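Local coordinates for protein HNH endonuclease (Geobacillus virus E2, PDB 5H0M) that probably nicks DNA as a zinc-bound HNH endonuclease of a thermophilic deep-sea bacteriophage, at residues Arg53-Ser58 with Val99-Arg104. Residues are numbered along the deposited sequence; the frame is centred on the assembly and turned at random.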
loop_
_atom_site.group_PDB
_atom_site.type_symbol
_atom_site.label_atom_id
_atom_site.label_comp_id
_atom_site.label_asym_id
_atom_site.label_seq_id
_atom_site.Cartn_x
_atom_site.Cartn_y
_atom_site.Cartn_z
ATOM N N ARG A 53 2.415 -11.953 -2.509
ATOM C CA ARG A 53 3.197 -12.352 -1.348
ATOM C C ARG A 53 4.681 -12.129 -1.582
ATOM O O ARG A 53 5.372 -11.553 -0.739
ATOM C CB ARG A 53 2.980 -13.824 -1.013
ATOM C CG ARG A 53 1.629 -14.177 -0.446
ATOM C CD ARG A 53 1.581 -15.684 -0.327
ATOM N NE ARG A 53 0.299 -16.214 0.100
ATOM C CZ ARG A 53 0.018 -16.604 1.344
ATOM N NH1 ARG A 53 0.918 -16.472 2.311
ATOM N NH2 ARG A 53 -1.168 -17.109 1.610
ATOM N N ALA A 54 5.165 -12.563 -2.743
ATOM C CA ALA A 54 6.573 -12.451 -3.090
ATOM C C ALA A 54 7.008 -11.001 -3.217
ATOM O O ALA A 54 8.144 -10.647 -2.885
ATOM C CB ALA A 54 6.875 -13.201 -4.379
ATOM N N PHE A 55 6.096 -10.152 -3.675
ATOM C CA PHE A 55 6.414 -8.741 -3.872
ATOM C C PHE A 55 6.930 -8.071 -2.597
ATOM O O PHE A 55 7.891 -7.300 -2.616
ATOM C CB PHE A 55 5.198 -7.994 -4.408
ATOM C CG PHE A 55 5.409 -6.518 -4.548
ATOM C CD1 PHE A 55 6.152 -6.022 -5.601
ATOM C CD2 PHE A 55 4.898 -5.640 -3.606
ATOM C CE1 PHE A 55 6.371 -4.661 -5.739
ATOM C CE2 PHE A 55 5.115 -4.277 -3.738
ATOM C CZ PHE A 55 5.843 -3.791 -4.796
ATOM N N TYR A 56 6.302 -8.372 -1.479
ATOM C CA TYR A 56 6.673 -7.706 -0.230
ATOM C C TYR A 56 8.045 -8.118 0.276
ATOM O O TYR A 56 8.623 -7.412 1.104
ATOM C CB TYR A 56 5.612 -7.945 0.836
ATOM C CG TYR A 56 4.275 -7.310 0.499
ATOM C CD1 TYR A 56 4.117 -5.929 0.495
ATOM C CD2 TYR A 56 3.183 -8.085 0.192
ATOM C CE1 TYR A 56 2.886 -5.340 0.199
ATOM C CE2 TYR A 56 1.960 -7.508 -0.107
ATOM C CZ TYR A 56 1.812 -6.154 -0.096
ATOM O OH TYR A 56 0.558 -5.615 -0.392
ATOM N N HIS A 57 8.563 -9.232 -0.249
ATOM C CA HIS A 57 9.930 -9.669 0.041
ATOM C C HIS A 57 10.953 -9.109 -0.923
ATOM O O HIS A 57 12.149 -9.313 -0.722
ATOM C CB HIS A 57 10.024 -11.188 -0.051
ATOM C CG HIS A 57 9.240 -11.899 0.994
ATOM N ND1 HIS A 57 9.727 -12.137 2.262
ATOM C CD2 HIS A 57 7.985 -12.406 0.966
ATOM C CE1 HIS A 57 8.813 -12.787 2.960
ATOM N NE2 HIS A 57 7.751 -12.966 2.197
ATOM N N SER A 58 10.507 -8.424 -1.968
ATOM C CA SER A 58 11.381 -8.053 -3.065
ATOM C C SER A 58 12.300 -6.900 -2.720
ATOM O O SER A 58 11.955 -6.015 -1.934
ATOM C CB SER A 58 10.581 -7.709 -4.326
ATOM O OG SER A 58 9.931 -6.449 -4.196
ATOM N N VAL A 99 -5.417 -5.325 -6.665
ATOM C CA VAL A 99 -6.358 -4.714 -7.612
ATOM C C VAL A 99 -5.658 -4.287 -8.906
ATOM O O VAL A 99 -6.207 -4.440 -10.002
ATOM C CB VAL A 99 -7.095 -3.532 -6.950
ATOM C CG1 VAL A 99 -7.884 -2.708 -7.965
ATOM C CG2 VAL A 99 -8.010 -4.041 -5.856
ATOM N N ASP A 100 -4.450 -3.732 -8.801
ATOM C CA ASP A 100 -3.694 -3.328 -9.987
ATOM C C ASP A 100 -2.191 -3.554 -9.793
ATOM O O ASP A 100 -1.472 -2.725 -9.237
ATOM C CB ASP A 100 -3.961 -1.871 -10.354
ATOM C CG ASP A 100 -3.449 -1.515 -11.740
ATOM O OD1 ASP A 100 -2.566 -2.244 -12.278
ATOM O OD2 ASP A 100 -3.913 -0.491 -12.309
ATOM N N TRP A 101 -1.726 -4.686 -10.308
ATOM C CA TRP A 101 -0.323 -5.075 -10.193
ATOM C C TRP A 101 0.617 -4.060 -10.847
ATOM O O TRP A 101 1.738 -3.850 -10.382
ATOM C CB TRP A 101 -0.153 -6.460 -10.849
ATOM C CG TRP A 101 1.263 -6.986 -10.905
ATOM C CD1 TRP A 101 2.024 -7.163 -12.023
ATOM C CD2 TRP A 101 2.074 -7.398 -9.799
ATOM N NE1 TRP A 101 3.259 -7.658 -11.685
ATOM C CE2 TRP A 101 3.319 -7.805 -10.325
ATOM C CE3 TRP A 101 1.876 -7.452 -8.417
ATOM C CZ2 TRP A 101 4.351 -8.271 -9.520
ATOM C CZ3 TRP A 101 2.904 -7.921 -7.625
ATOM C CH2 TRP A 101 4.127 -8.309 -8.176
ATOM N N SER A 102 0.167 -3.404 -11.911
ATOM C CA SER A 102 1.023 -2.503 -12.654
ATOM C C SER A 102 1.456 -1.274 -11.872
ATOM O O SER A 102 2.464 -0.660 -12.203
ATOM C CB SER A 102 0.350 -2.072 -13.960
ATOM O OG SER A 102 -0.672 -1.131 -13.732
ATOM N N LYS A 103 0.708 -0.941 -10.814
ATOM C CA LYS A 103 0.974 0.265 -10.020
ATOM C C LYS A 103 1.734 -0.056 -8.725
ATOM O O LYS A 103 1.860 0.789 -7.856
ATOM C CB LYS A 103 -0.333 0.997 -9.707
ATOM C CG LYS A 103 -1.096 1.430 -10.953
ATOM C CD LYS A 103 -2.235 2.368 -10.600
ATOM C CE LYS A 103 -2.928 2.883 -11.856
ATOM N NZ LYS A 103 -4.019 3.880 -11.581
ATOM N N ARG A 104 2.256 -1.269 -8.631
ATOM C CA ARG A 104 2.877 -1.778 -7.408
ATOM C C ARG A 104 4.061 -0.973 -6.874
ATOM O O ARG A 104 4.305 -0.974 -5.668
ATOM C CB ARG A 104 3.303 -3.234 -7.606
ATOM C CG ARG A 104 4.381 -3.423 -8.657
ATOM C CD ARG A 104 4.539 -4.898 -8.970
ATOM N NE ARG A 104 5.597 -5.137 -9.947
ATOM C CZ ARG A 104 5.462 -4.989 -11.258
ATOM N NH1 ARG A 104 4.306 -4.595 -11.782
ATOM N NH2 ARG A 104 6.496 -5.245 -12.068
#
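An aromatic-aliphatic cluster, built round the buried Phe55 late in helix 41-55, joins that helix to the loop between the two strands of the HNH fold. With CG anti to the backbone N (chi1 176°), the Phe55 ring reaches Arg104 and Trp101 together. The Arg104 chain crosses one face of the Phe55 ring at a slant: CB makes an off-centre CH-pi contact 4.2 Å from the centroid, and Arg104 CD lies 3.7 Å from Phe55 CE1, near the rim. That same CD sits over the six-membered ring of Trp101, 3.3 Å above its plane, and so fills the angle between the two rings. Trp101 meets the helix with its rim, CH2 standing 3.9 Å from Phe55 CB; its six-membered ring and the Phe55 ring lie obliquely, their planes at 75°. The guanidinium is held in turn by a nearly straight hydrogen bond (166°) from Arg104 NH1, well above the carbonyl plane, to Trp101 O. In the type I turn from Phe55 to Ser58, Phe55 O accepts from both Ser58 N and Ser58 OG. Trp61 of helix 59-71, Leu97 and Leu105 also pack on Phe55. Arg104 O, obliquely 3.3 Å from Phe55 CZ, is hydrogen-bonded to His93 NE2 of strand 90-93, linking the helix contact to the two-stranded sheet.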